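Local structure of cell division GTPase FtsZ, diverged (Clostridium botulinum C, 3V3T) at residues I250-V255 with K278-V283; V92-T97 with K121-V126; T133-E138 with E302-Q307; L24-D29 with F179-N184. The protein belongs to the tubulin/FtsZ family of cytoskeletal proteins and joins a Rossmann-like GTPase-family domain to a C-terminal domain like that of TubZ. The protein carries 1 engineered substitution. All blocks are in the same frame, centred on the assembly; numbering follows the deposited sequence.

How the interactions relate
Interactions 1 and 2 each join neighbouring strands of the same large mixed sheet, but in different parts of the fold. Interaction 2 lies in the core, parallel and almost wholly apolar in its side chains. Interaction 1 is antiparallel and only partly buried, and a side-chain amide takes over where the strand pairing stops. Interaction 4 sets helix 14-26 against helix 172-187 without a hydrogen bond between its segments. That second helix also touches both strand pairs: Thr-181 meets Lys-279 of interaction 1, and Phe-179 meets Val-126 of interaction 2. Interaction 3 is a surface contact near the C-terminal end of the model, where a lysine reaches backbone carbonyls.

Interaction 1 of 4, residues I250-V255 with K278-V283; sequences ISTTRV and KKNIVV
The flat carboxamide of Asn-280 turns its oxygen to Thr-253, which supplies two donors to OD1. Thr-253 N is 2.9 Å from Asn-280 OD1 and lies 34° out of the amide plane. Thr-253 OG1 is 3.2 Å from the same OD1 and nearer that plane, 18° out. Thr-252 CB also comes to 3.4 Å from Asn-280 OD1, the two side chains crossing at about a right angle. These side chains lie at the end of an antiparallel strand pair in the C-terminal domain of a tubulin-like fold. Ser-251 and Ile-281 form a hydrogen-bonded pair. Ser-251 N is 3.0 Å from Ile-281 O. In return, Ile-281 N is 2.8 Å from Ser-251 O. Ile-250 and Val-282 form the next, non-hydrogen-bonded pair, and their side chains pack on Ile-261 of helix 258-265. Beyond Ser-251 the amide of Asn-280 continues the polar contact in place of a backbone carbonyl. Ser-251 OG bonds to Asn-276, and Lys-279 NZ makes a salt bridge with Asp-185. Ile-281 CG2 sits between its own backbone N and carbonyl carbon. From there it touches Ser-251 O at 3.4 Å.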
loop_
_atom_site.group_PDB
_atom_site.type_symbol
_atom_site.label_atom_id
_atom_site.label_comp_id
_atom_site.label_asym_id
_atom_site.label_seq_id
_atom_site.Cartn_x
_atom_site.Cartn_y
_atom_site.Cartn_z
ATOM N N ILE A 250 18.151 0.683 -1.795
ATOM C CA ILE A 250 18.613 0.369 -3.139
ATOM C C ILE A 250 19.269 -1.003 -3.164
ATOM O O ILE A 250 20.275 -1.222 -2.501
ATOM C CB ILE A 250 19.633 1.420 -3.628
ATOM C CG1 ILE A 250 18.975 2.797 -3.729
ATOM C CG2 ILE A 250 20.235 1.025 -4.977
ATOM C CD1 ILE A 250 19.964 3.915 -3.940
ATOM N N SER A 251 18.694 -1.929 -3.925
ATOM C CA SER A 251 19.327 -3.230 -4.136
ATOM C C SER A 251 19.419 -3.553 -5.630
ATOM O O SER A 251 18.399 -3.662 -6.319
ATOM C CB SER A 251 18.582 -4.332 -3.389
ATOM O OG SER A 251 19.187 -5.595 -3.618
ATOM N N THR A 252 20.645 -3.719 -6.114
ATOM C CA THR A 252 20.903 -3.822 -7.542
ATOM C C THR A 252 21.840 -4.974 -7.884
ATOM O O THR A 252 22.684 -5.360 -7.078
ATOM C CB THR A 252 21.527 -2.518 -8.046
ATOM O OG1 THR A 252 22.682 -2.215 -7.252
ATOM C CG2 THR A 252 20.517 -1.375 -7.906
ATOM N N THR A 253 21.690 -5.517 -9.088
ATOM C CA THR A 253 22.510 -6.643 -9.528
ATOM C C THR A 253 23.972 -6.261 -9.745
ATOM O O THR A 253 24.865 -7.098 -9.584
ATOM C CB THR A 253 21.961 -7.279 -10.815
ATOM O OG1 THR A 253 21.750 -6.261 -11.801
ATOM C CG2 THR A 253 20.649 -7.982 -10.536
ATOM N N ARG A 254 24.215 -5.007 -10.115
ATOM C CA ARG A 254 25.583 -4.524 -10.314
ATOM C C ARG A 254 25.825 -3.257 -9.506
ATOM O O ARG A 254 24.911 -2.730 -8.878
ATOM C CB ARG A 254 25.851 -4.228 -11.791
ATOM C CG ARG A 254 24.976 -4.995 -12.771
ATOM C CD ARG A 254 25.407 -4.720 -14.213
ATOM N NE ARG A 254 24.573 -5.421 -15.187
ATOM C CZ ARG A 254 24.957 -5.708 -16.428
ATOM N NH1 ARG A 254 26.167 -5.362 -16.847
ATOM N NH2 ARG A 254 24.132 -6.349 -17.248
ATOM N N VAL A 255 27.061 -2.770 -9.525
ATOM C CA VAL A 255 27.373 -1.456 -8.983
ATOM C C VAL A 255 26.600 -0.440 -9.798
ATOM O O VAL A 255 26.563 -0.531 -11.025
ATOM C CB VAL A 255 28.875 -1.133 -9.121
ATOM C CG1 VAL A 255 29.129 0.363 -8.950
ATOM C CG2 VAL A 255 29.692 -1.949 -8.137
ATOM N N LYS A 278 19.143 -10.986 -8.417
ATOM C CA LYS A 278 17.945 -11.097 -9.250
ATOM C C LYS A 278 17.429 -9.804 -9.901
ATOM O O LYS A 278 17.291 -9.735 -11.121
ATOM C CB LYS A 278 16.821 -11.779 -8.458
ATOM C CG LYS A 278 17.152 -13.209 -8.051
ATOM C CD LYS A 278 16.107 -13.795 -7.106
ATOM C CE LYS A 278 16.475 -15.223 -6.705
ATOM N NZ LYS A 278 15.489 -15.836 -5.769
ATOM N N LYS A 279 17.126 -8.793 -9.095
ATOM C CA LYS A 279 16.438 -7.613 -9.611
ATOM C C LYS A 279 17.094 -6.297 -9.226
ATOM O O LYS A 279 17.986 -6.257 -8.385
ATOM C CB LYS A 279 14.969 -7.617 -9.164
ATOM C CG LYS A 279 14.154 -8.718 -9.827
ATOM C CD LYS A 279 12.691 -8.651 -9.467
ATOM C CE LYS A 279 11.896 -9.679 -10.248
ATOM N NZ LYS A 279 10.462 -9.683 -9.850
ATOM N N ASN A 280 16.653 -5.220 -9.866
ATOM C CA ASN A 280 17.096 -3.885 -9.491
ATOM C C ASN A 280 15.932 -3.122 -8.915
ATOM O O ASN A 280 14.951 -2.825 -9.609
ATOM C CB ASN A 280 17.676 -3.137 -10.682
ATOM C CG ASN A 280 18.852 -3.846 -11.280
ATOM O OD1 ASN A 280 19.932 -3.894 -10.685
ATOM N ND2 ASN A 280 18.652 -4.419 -12.463
ATOM N N ILE A 281 16.030 -2.813 -7.634
ATOM C CA ILE A 281 14.882 -2.286 -6.938
ATOM C C ILE A 281 15.240 -1.079 -6.082
ATOM O O ILE A 281 16.261 -1.063 -5.395
ATOM C CB ILE A 281 14.178 -3.404 -6.129
ATOM C CG1 ILE A 281 13.061 -2.833 -5.249
ATOM C CG2 ILE A 281 15.168 -4.165 -5.300
ATOM C CD1 ILE A 281 12.184 -3.914 -4.615
ATOM N N VAL A 282 14.404 -0.051 -6.174
ATOM C CA VAL A 282 14.505 1.123 -5.331
ATOM C C VAL A 282 13.233 1.249 -4.502
ATOM O O VAL A 282 12.116 1.199 -5.026
ATOM C CB VAL A 282 14.642 2.416 -6.171
ATOM C CG1 VAL A 282 14.803 3.638 -5.256
ATOM C CG2 VAL A 282 15.796 2.303 -7.160
ATOM N N VAL A 283 13.405 1.426 -3.199
ATOM C CA VAL A 283 12.290 1.718 -2.329
ATOM C C VAL A 283 12.481 3.106 -1.755
ATOM O O VAL A 283 13.479 3.365 -1.083
ATOM C CB VAL A 283 12.227 0.714 -1.171
ATOM C CG1 VAL A 283 11.011 1.003 -0.287
ATOM C CG2 VAL A 283 12.175 -0.703 -1.722
#

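Interaction 2 of 4, residues V92-T97 with K121-V126; sequences VIFVAT and KHFGFV
Strands 92-97 and 122-126 run parallel, 18° apart in direction, and five backbone hydrogen bonds join them, from Val-92 N to His-122 O at one end to Ala-96 N to Val-126 O at the other. On one face of the sheet Val-92 lies side by side with Phe-123, its CB 3.6 Å from Phe-123 CE1. Phe-94 points the same way as Phe-123. The Phe-94 ring takes Phe-123 CD1 at its edge, 3.8 Å from Phe-94 CE2. Ala-96 CB meets the edge of the Phe-125 ring at CE1, 4.2 Å away. Helix 101-117 covers this face, with Thr-107 and Ile-110 against Phe-94 and Ala-114 against Phe-123. It is the helix of the beta-alpha-beta crossover that connects the two strands. The other face carries Ile-93, Val-95 and Val-126. Ile-93 CG2 meets Val-126 CG2 at 3.7 Å, and Val-95 CG1 meets Val-126 CB at 3.8 Å. Gly-124 pairs with Ile-93 on this face and adds no side chain. The polar ends of Lys-121 and His-122 bond to Ser-87 and Ser-160, outside the pair. The chemistry is thus divided: peptide hydrogen bonds fix the register, and apolar side chains pack on both faces, consistent with a dry, buried part of the central sheet.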
loop_
_atom_site.group_PDB
_atom_site.type_symbol
_atom_site.label_atom_id
_atom_site.label_comp_id
_atom_site.label_asym_id
_atom_site.label_seq_id
_atom_site.Cartn_x
_atom_site.Cartn_y
_atom_site.Cartn_z
ATOM N N VAL A 92 0.946 -3.424 11.196
ATOM C CA VAL A 92 -0.407 -3.747 10.790
ATOM C C VAL A 92 -0.737 -2.908 9.548
ATOM O O VAL A 92 -0.648 -1.676 9.563
ATOM C CB VAL A 92 -1.413 -3.449 11.930
ATOM C CG1 VAL A 92 -2.803 -3.853 11.541
ATOM C CG2 VAL A 92 -1.011 -4.175 13.203
ATOM N N ILE A 93 -1.087 -3.573 8.458
ATOM C CA ILE A 93 -1.317 -2.857 7.216
ATOM C C ILE A 93 -2.709 -3.127 6.702
ATOM O O ILE A 93 -3.046 -4.254 6.340
ATOM C CB ILE A 93 -0.252 -3.207 6.149
ATOM C CG1 ILE A 93 1.163 -2.970 6.710
ATOM C CG2 ILE A 93 -0.468 -2.370 4.863
ATOM C CD1 ILE A 93 2.312 -3.471 5.760
ATOM N N PHE A 94 -3.534 -2.090 6.712
ATOM C CA PHE A 94 -4.881 -2.208 6.197
ATOM C C PHE A 94 -4.793 -2.017 4.690
ATOM O O PHE A 94 -3.946 -1.273 4.186
ATOM C CB PHE A 94 -5.784 -1.137 6.815
ATOM C CG PHE A 94 -5.997 -1.311 8.280
ATOM C CD1 PHE A 94 -7.074 -2.048 8.749
ATOM C CD2 PHE A 94 -5.107 -0.761 9.194
ATOM C CE1 PHE A 94 -7.263 -2.232 10.111
ATOM C CE2 PHE A 94 -5.297 -0.925 10.550
ATOM C CZ PHE A 94 -6.378 -1.674 11.009
ATOM N N VAL A 95 -5.678 -2.686 3.975
ATOM C CA VAL A 95 -5.657 -2.656 2.527
ATOM C C VAL A 95 -7.072 -2.495 2.014
ATOM O O VAL A 95 -7.964 -3.258 2.393
ATOM C CB VAL A 95 -5.084 -3.962 1.984
ATOM C CG1 VAL A 95 -4.903 -3.862 0.493
ATOM C CG2 VAL A 95 -3.742 -4.283 2.667
ATOM N N ALA A 96 -7.302 -1.499 1.171
ATOM C CA ALA A 96 -8.647 -1.295 0.653
ATOM C C ALA A 96 -8.670 -0.718 -0.752
ATOM O O ALA A 96 -7.830 0.109 -1.117
ATOM C CB ALA A 96 -9.428 -0.379 1.594
ATOM N N THR A 97 -9.663 -1.139 -1.520
ATOM C CA THR A 97 -10.030 -0.463 -2.752
ATOM C C THR A 97 -10.875 0.732 -2.329
ATOM O O THR A 97 -11.952 0.574 -1.753
ATOM C CB THR A 97 -10.828 -1.406 -3.684
ATOM O OG1 THR A 97 -9.957 -2.449 -4.130
ATOM C CG2 THR A 97 -11.328 -0.668 -4.902
ATOM N N LYS A 121 2.471 0.052 18.098
ATOM C CA LYS A 121 2.539 -0.640 16.814
ATOM C C LYS A 121 2.641 0.356 15.664
ATOM O O LYS A 121 2.235 1.512 15.795
ATOM C CB LYS A 121 1.325 -1.563 16.607
ATOM C CG LYS A 121 1.227 -2.694 17.629
ATOM C CD LYS A 121 0.139 -3.697 17.255
ATOM C CE LYS A 121 -0.101 -4.724 18.366
ATOM N NZ LYS A 121 1.091 -5.582 18.652
ATOM N N HIS A 122 3.204 -0.093 14.547
ATOM C CA HIS A 122 3.232 0.718 13.339
ATOM C C HIS A 122 2.085 0.344 12.413
ATOM O O HIS A 122 1.781 -0.835 12.227
ATOM C CB HIS A 122 4.548 0.590 12.573
ATOM C CG HIS A 122 4.556 1.383 11.305
ATOM N ND1 HIS A 122 4.766 2.744 11.284
ATOM C CD2 HIS A 122 4.302 1.020 10.025
ATOM C CE1 HIS A 122 4.673 3.181 10.040
ATOM N NE2 HIS A 122 4.392 2.156 9.258
ATOM N N PHE A 123 1.433 1.362 11.855
ATOM C CA PHE A 123 0.296 1.140 10.968
ATOM C C PHE A 123 0.543 1.663 9.576
ATOM O O PHE A 123 1.147 2.721 9.387
ATOM C CB PHE A 123 -0.995 1.739 11.534
ATOM C CG PHE A 123 -1.470 1.052 12.773
ATOM C CD1 PHE A 123 -2.285 -0.058 12.694
ATOM C CD2 PHE A 123 -1.071 1.491 14.017
ATOM C CE1 PHE A 123 -2.706 -0.703 13.835
ATOM C CE2 PHE A 123 -1.491 0.849 15.158
ATOM C CZ PHE A 123 -2.312 -0.251 15.062
ATOM N N GLY A 124 0.062 0.905 8.600
ATOM C CA GLY A 124 0.157 1.316 7.220
ATOM C C GLY A 124 -1.156 1.099 6.500
ATOM O O GLY A 124 -2.079 0.447 6.998
ATOM N N PHE A 125 -1.225 1.658 5.304
ATOM C CA PHE A 125 -2.431 1.634 4.508
ATOM C C PHE A 125 -2.050 1.459 3.050
ATOM O O PHE A 125 -1.259 2.245 2.509
ATOM C CB PHE A 125 -3.187 2.948 4.666
ATOM C CG PHE A 125 -4.384 3.071 3.746
ATOM C CD1 PHE A 125 -5.446 2.184 3.851
ATOM C CD2 PHE A 125 -4.451 4.083 2.799
ATOM C CE1 PHE A 125 -6.546 2.281 3.019
ATOM C CE2 PHE A 125 -5.546 4.201 1.963
ATOM C CZ PHE A 125 -6.600 3.299 2.066
ATOM N N VAL A 126 -2.589 0.414 2.425
ATOM C CA VAL A 126 -2.489 0.264 0.983
ATOM C C VAL A 126 -3.854 0.618 0.412
ATOM O O VAL A 126 -4.823 -0.087 0.646
ATOM C CB VAL A 126 -2.149 -1.174 0.597
ATOM C CG1 VAL A 126 -2.037 -1.315 -0.925
ATOM C CG2 VAL A 126 -0.868 -1.608 1.276
#

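Interaction 3 of 4, residues T133-E138 with E302-Q307; sequences TEDIDE and EDKMKQ
Lys-304 NZ points to the backbone of Thr-133 and Glu-134. Its shortest bond goes to Glu-134 O, at 2.8 Å. NZ lies above the plane of that carbonyl, 49° out of it. A weak bond to Thr-133 O, at 3.3 Å, adds a second carbonyl. The carboxylate of Asp-135 makes a third, longer approach, with OD1 3.7 Å from Lys-304 NZ. This is a long salt bridge, and the two side chains cross at about a right angle. The ammonium group is probably stabilised by the two carbonyl dipoles, with a more distant carboxylate as its countercharge. The lysine chain is bent at chi2 and again at chi4. The chi4 bend (-73°) turns NZ out of the line of the chain, and NZ lies against Glu-134 O. On its way the chain also passes Glu-134 O with CE, 3.2 Å away.

Nearer the backbone of the lysine, Ile-136 packs against Lys-304 CB. The two side chains slide past each other in opposite directions, with Ile-136 CG1 3.7 Å from Lys-304 CB. Ile-136 CD1 goes further and meets Lys-304 O at 3.8 Å. The same methyl approaches Met-305 CG at 4.2 Å. Ile-136 also touches Arg-308, the last modelled residue.

Asp-135 holds the N-cap position of helix 136-152, and its side chain makes no capping bond. The contact thus joins the turn after strand 122-129 and the first turn of helix 136-152 to the C-terminal part of helix 291-306, at the surface of the fold.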
loop_
_atom_site.group_PDB
_atom_site.type_symbol
_atom_site.label_atom_id
_atom_site.label_comp_id
_atom_site.label_asym_id
_atom_site.label_seq_id
_atom_site.Cartn_x
_atom_site.Cartn_y
_atom_site.Cartn_z
ATOM N N THR A 133 -12.366 6.237 -15.617
ATOM C CA THR A 133 -13.613 5.860 -16.270
ATOM C C THR A 133 -14.704 5.446 -15.289
ATOM O O THR A 133 -15.868 5.373 -15.655
ATOM C CB THR A 133 -13.414 4.719 -17.288
ATOM O OG1 THR A 133 -12.786 3.598 -16.649
ATOM C CG2 THR A 133 -12.563 5.188 -18.469
ATOM N N GLU A 134 -14.334 5.171 -14.045
ATOM C CA GLU A 134 -15.324 4.791 -13.055
ATOM C C GLU A 134 -16.282 5.952 -12.875
ATOM O O GLU A 134 -15.983 7.077 -13.285
ATOM C CB GLU A 134 -14.658 4.419 -11.719
ATOM C CG GLU A 134 -13.653 3.272 -11.816
ATOM C CD GLU A 134 -14.263 2.006 -12.394
ATOM O OE1 GLU A 134 -14.797 1.191 -11.614
ATOM O OE2 GLU A 134 -14.217 1.825 -13.630
ATOM N N ASP A 135 -17.425 5.692 -12.255
ATOM C CA ASP A 135 -18.450 6.723 -12.103
ATOM C C ASP A 135 -18.350 7.553 -10.825
ATOM O O ASP A 135 -17.428 7.391 -10.025
ATOM C CB ASP A 135 -19.833 6.098 -12.223
ATOM C CG ASP A 135 -20.162 5.719 -13.639
ATOM O OD1 ASP A 135 -20.053 6.599 -14.519
ATOM O OD2 ASP A 135 -20.501 4.541 -13.879
ATOM N N ILE A 136 -19.323 8.436 -10.647
ATOM C CA ILE A 136 -19.332 9.412 -9.559
ATOM C C ILE A 136 -19.225 8.842 -8.142
ATOM O O ILE A 136 -18.341 9.227 -7.383
ATOM C CB ILE A 136 -20.593 10.280 -9.649
ATOM C CG1 ILE A 136 -20.768 10.781 -11.080
ATOM C CG2 ILE A 136 -20.533 11.427 -8.661
ATOM C CD1 ILE A 136 -21.995 11.628 -11.268
ATOM N N ASP A 137 -20.131 7.944 -7.776
ATOM C CA ASP A 137 -20.108 7.355 -6.437
ATOM C C ASP A 137 -18.761 6.719 -6.102
ATOM O O ASP A 137 -18.296 6.766 -4.951
ATOM C CB ASP A 137 -21.200 6.295 -6.295
ATOM C CG ASP A 137 -22.588 6.891 -6.211
ATOM O OD1 ASP A 137 -22.714 8.123 -6.039
ATOM O OD2 ASP A 137 -23.561 6.114 -6.304
ATOM N N GLU A 138 -18.151 6.113 -7.114
ATOM C CA GLU A 138 -16.865 5.472 -6.948
ATOM C C GLU A 138 -15.826 6.518 -6.538
ATOM O O GLU A 138 -15.145 6.372 -5.522
ATOM C CB GLU A 138 -16.461 4.767 -8.243
ATOM C CG GLU A 138 -17.336 3.553 -8.593
ATOM C CD GLU A 138 -18.652 3.908 -9.289
ATOM O OE1 GLU A 138 -19.085 5.082 -9.239
ATOM O OE2 GLU A 138 -19.260 2.997 -9.892
ATOM N N GLU A 302 -16.606 16.524 -11.070
ATOM C CA GLU A 302 -17.195 17.716 -11.680
ATOM C C GLU A 302 -17.695 17.436 -13.093
ATOM O O GLU A 302 -18.821 17.796 -13.445
ATOM C CB GLU A 302 -16.181 18.863 -11.741
ATOM C CG GLU A 302 -15.799 19.480 -10.405
ATOM C CD GLU A 302 -14.773 20.598 -10.567
ATOM O OE1 GLU A 302 -15.046 21.555 -11.326
ATOM O OE2 GLU A 302 -13.689 20.514 -9.946
ATOM N N ASP A 303 -16.850 16.800 -13.901
ATOM C CA ASP A 303 -17.172 16.546 -15.300
ATOM C C ASP A 303 -18.303 15.533 -15.483
ATOM O O ASP A 303 -19.138 15.684 -16.377
ATOM C CB ASP A 303 -15.925 16.109 -16.066
ATOM C CG ASP A 303 -14.826 17.141 -16.006
ATOM O OD1 ASP A 303 -15.153 18.332 -15.809
ATOM O OD2 ASP A 303 -13.641 16.765 -16.143
ATOM N N LYS A 304 -18.329 14.506 -14.638
ATOM C CA LYS A 304 -19.398 13.510 -14.695
ATOM C C LYS A 304 -20.717 14.063 -14.161
ATOM O O LYS A 304 -21.796 13.593 -14.542
ATOM C CB LYS A 304 -18.998 12.233 -13.951
ATOM C CG LYS A 304 -18.340 11.195 -14.848
ATOM C CD LYS A 304 -17.141 10.544 -14.179
ATOM C CE LYS A 304 -16.340 9.702 -15.167
ATOM N NZ LYS A 304 -17.051 8.447 -15.528
ATOM N N MET A 305 -20.630 15.057 -13.281
ATOM C CA MET A 305 -21.821 15.732 -12.767
ATOM C C MET A 305 -22.396 16.673 -13.812
ATOM O O MET A 305 -23.617 16.845 -13.917
ATOM C CB MET A 305 -21.496 16.520 -11.502
ATOM C CG MET A 305 -21.568 15.710 -10.228
ATOM S SD MET A 305 -21.286 16.754 -8.791
ATOM C CE MET A 305 -21.234 15.523 -7.488
ATOM N N LYS A 306 -21.502 17.290 -14.575
ATOM C CA LYS A 306 -21.896 18.143 -15.679
ATOM C C LYS A 306 -22.777 17.333 -16.623
ATOM O O LYS A 306 -23.846 17.784 -17.037
ATOM C CB LYS A 306 -20.653 18.666 -16.399
ATOM C CG LYS A 306 -20.907 19.868 -17.287
ATOM C CD LYS A 306 -19.615 20.567 -17.668
ATOM C CE LYS A 306 -19.908 21.781 -18.538
ATOM N NZ LYS A 306 -18.674 22.515 -18.919
ATOM N N GLN A 307 -22.332 16.118 -16.933
ATOM C CA GLN A 307 -23.096 15.206 -17.784
ATOM C C GLN A 307 -24.512 14.929 -17.265
ATOM O O GLN A 307 -25.358 14.440 -18.011
ATOM C CB GLN A 307 -22.347 13.880 -17.978
ATOM C CG GLN A 307 -21.130 13.951 -18.903
ATOM C CD GLN A 307 -20.405 12.614 -19.026
ATOM O OE1 GLN A 307 -20.271 11.866 -18.049
ATOM N NE2 GLN A 307 -19.939 12.305 -20.230
#

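Interaction 4 of 4, residues L24-D29 with F179-N184; sequences LGICGD and FATLFN
Ile-26 reaches from the end of helix 14-26 to helix 172-187. Its CB points toward that helix and splits into two branches. The CG2 branch, anti to the backbone N, ends against the amide of Asn-184, 3.8 Å from ND2. The other branch runs through CG1 to CD1, which is anti to CA (chi2 178°). This extended end puts the CD1 methyl 3.6 Å from Ala-180 CB. The same methyl lies 3.5 Å from Thr-181 OG1, where the two side chains cross at about a right angle. Thr-181 OG1 is hydrogen-bonded to Lys-177 O in its own helix. Ala-180 also touches Thr-22 and Leu-23, one turn back along helix 14-26.

Helix 172-187 follows strand 160-165 in the chain and precedes strand 211-217. Its place is consistent with the central helix between the two domains of tubulin and FtsZ. Its buried Phe-179 packs on Tyr-162 and Leu-164 of strand 160-165.

Cys-27 follows Ile-26 and also points toward the helix. Its CB comes to 3.4 Å from Asn-184 OD1, while Cys-27 SG lies 3.8 Å from the same oxygen. Asn-184 OD1 is hydrogen-bonded to Tyr-30 OH and Lys-4 NZ, so two polar groups outside the segments hold the amide oxygen. Cys-27 SG accepts a weak bond from Asp-29 N, at 3.6 Å, across the turn that leaves helix 14-26.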
loop_
_atom_site.group_PDB
_atom_site.type_symbol
_atom_site.label_atom_id
_atom_site.label_comp_id
_atom_site.label_asym_id
_atom_site.label_seq_id
_atom_site.Cartn_x
_atom_site.Cartn_y
_atom_site.Cartn_z
ATOM N N LEU A 24 -0.346 -13.432 -0.868
ATOM C CA LEU A 24 -0.113 -14.690 -0.167
ATOM C C LEU A 24 0.149 -15.855 -1.137
ATOM O O LEU A 24 0.810 -16.827 -0.780
ATOM C CB LEU A 24 -1.273 -15.011 0.787
ATOM C CG LEU A 24 -1.398 -14.115 2.029
ATOM C CD1 LEU A 24 -2.690 -14.403 2.791
ATOM C CD2 LEU A 24 -0.193 -14.318 2.940
ATOM N N GLY A 25 -0.360 -15.746 -2.361
ATOM C CA GLY A 25 -0.124 -16.754 -3.385
ATOM C C GLY A 25 1.316 -16.719 -3.878
ATOM O O GLY A 25 1.838 -17.715 -4.372
ATOM N N ILE A 26 1.965 -15.568 -3.728
ATOM C CA ILE A 26 3.363 -15.407 -4.117
ATOM C C ILE A 26 4.264 -15.810 -2.951
ATOM O O ILE A 26 5.339 -16.378 -3.141
ATOM C CB ILE A 26 3.663 -13.938 -4.539
ATOM C CG1 ILE A 26 3.051 -13.639 -5.908
ATOM C CG2 ILE A 26 5.156 -13.680 -4.601
ATOM C CD1 ILE A 26 3.253 -12.197 -6.374
ATOM N N CYS A 27 3.813 -15.506 -1.739
ATOM C CA CYS A 27 4.548 -15.863 -0.534
ATOM C C CYS A 27 3.597 -15.858 0.656
ATOM O O CYS A 27 2.947 -14.848 0.928
ATOM C CB CYS A 27 5.688 -14.876 -0.285
ATOM S SG CYS A 27 6.641 -15.244 1.211
ATOM N N GLY A 28 3.525 -16.978 1.369
ATOM C CA GLY A 28 2.577 -17.122 2.457
ATOM C C GLY A 28 3.174 -16.859 3.825
ATOM O O GLY A 28 2.572 -17.181 4.855
ATOM N N ASP A 29 4.370 -16.283 3.835
ATOM C CA ASP A 29 5.058 -15.983 5.076
ATOM C C ASP A 29 4.409 -14.819 5.833
ATOM O O ASP A 29 4.686 -14.614 7.016
ATOM C CB ASP A 29 6.528 -15.691 4.803
ATOM C CG ASP A 29 7.245 -16.869 4.184
ATOM O OD1 ASP A 29 6.718 -17.996 4.276
ATOM O OD2 ASP A 29 8.336 -16.672 3.614
ATOM N N PHE A 179 1.786 -5.269 -7.512
ATOM C CA PHE A 179 2.046 -4.776 -6.164
ATOM C C PHE A 179 2.575 -5.890 -5.293
ATOM O O PHE A 179 3.530 -5.699 -4.537
ATOM C CB PHE A 179 0.825 -4.174 -5.474
ATOM C CG PHE A 179 1.093 -3.814 -4.029
ATOM C CD1 PHE A 179 1.825 -2.672 -3.712
ATOM C CD2 PHE A 179 0.672 -4.648 -2.996
ATOM C CE1 PHE A 179 2.100 -2.341 -2.382
ATOM C CE2 PHE A 179 0.938 -4.330 -1.667
ATOM C CZ PHE A 179 1.645 -3.178 -1.352
ATOM N N ALA A 180 1.958 -7.059 -5.404
ATOM C CA ALA A 180 2.388 -8.192 -4.608
ATOM C C ALA A 180 3.851 -8.500 -4.910
ATOM O O ALA A 180 4.655 -8.720 -3.998
ATOM C CB ALA A 180 1.516 -9.389 -4.881
ATOM N N THR A 181 4.204 -8.484 -6.189
ATOM C CA THR A 181 5.581 -8.764 -6.577
ATOM C C THR A 181 6.525 -7.698 -6.028
ATOM O O THR A 181 7.567 -8.017 -5.444
ATOM C CB THR A 181 5.719 -8.897 -8.104
ATOM O OG1 THR A 181 4.887 -9.968 -8.549
ATOM C CG2 THR A 181 7.164 -9.198 -8.509
ATOM N N LEU A 182 6.158 -6.431 -6.186
ATOM C CA LEU A 182 7.045 -5.357 -5.749
ATOM C C LEU A 182 7.226 -5.393 -4.235
ATOM O O LEU A 182 8.328 -5.231 -3.723
ATOM C CB LEU A 182 6.527 -3.996 -6.198
ATOM C CG LEU A 182 6.586 -3.724 -7.702
ATOM C CD1 LEU A 182 5.863 -2.429 -8.021
ATOM C CD2 LEU A 182 8.026 -3.655 -8.168
ATOM N N PHE A 183 6.144 -5.617 -3.514
ATOM C CA PHE A 183 6.239 -5.623 -2.067
ATOM C C PHE A 183 7.059 -6.804 -1.556
ATOM O O PHE A 183 7.913 -6.656 -0.687
ATOM C CB PHE A 183 4.850 -5.641 -1.437
ATOM C CG PHE A 183 4.876 -5.444 0.030
ATOM C CD1 PHE A 183 4.974 -4.167 0.563
ATOM C CD2 PHE A 183 4.802 -6.529 0.889
ATOM C CE1 PHE A 183 4.992 -3.981 1.949
ATOM C CE2 PHE A 183 4.819 -6.344 2.258
ATOM C CZ PHE A 183 4.914 -5.061 2.783
ATOM N N ASN A 184 6.789 -7.981 -2.095
ATOM C CA ASN A 184 7.554 -9.153 -1.720
ATOM C C ASN A 184 9.034 -9.037 -2.120
ATOM O O ASN A 184 9.922 -9.458 -1.371
ATOM C CB ASN A 184 6.909 -10.419 -2.288
ATOM C CG ASN A 184 7.542 -11.675 -1.753
ATOM O OD1 ASN A 184 7.477 -11.959 -0.551
ATOM N ND2 ASN A 184 8.168 -12.441 -2.638
#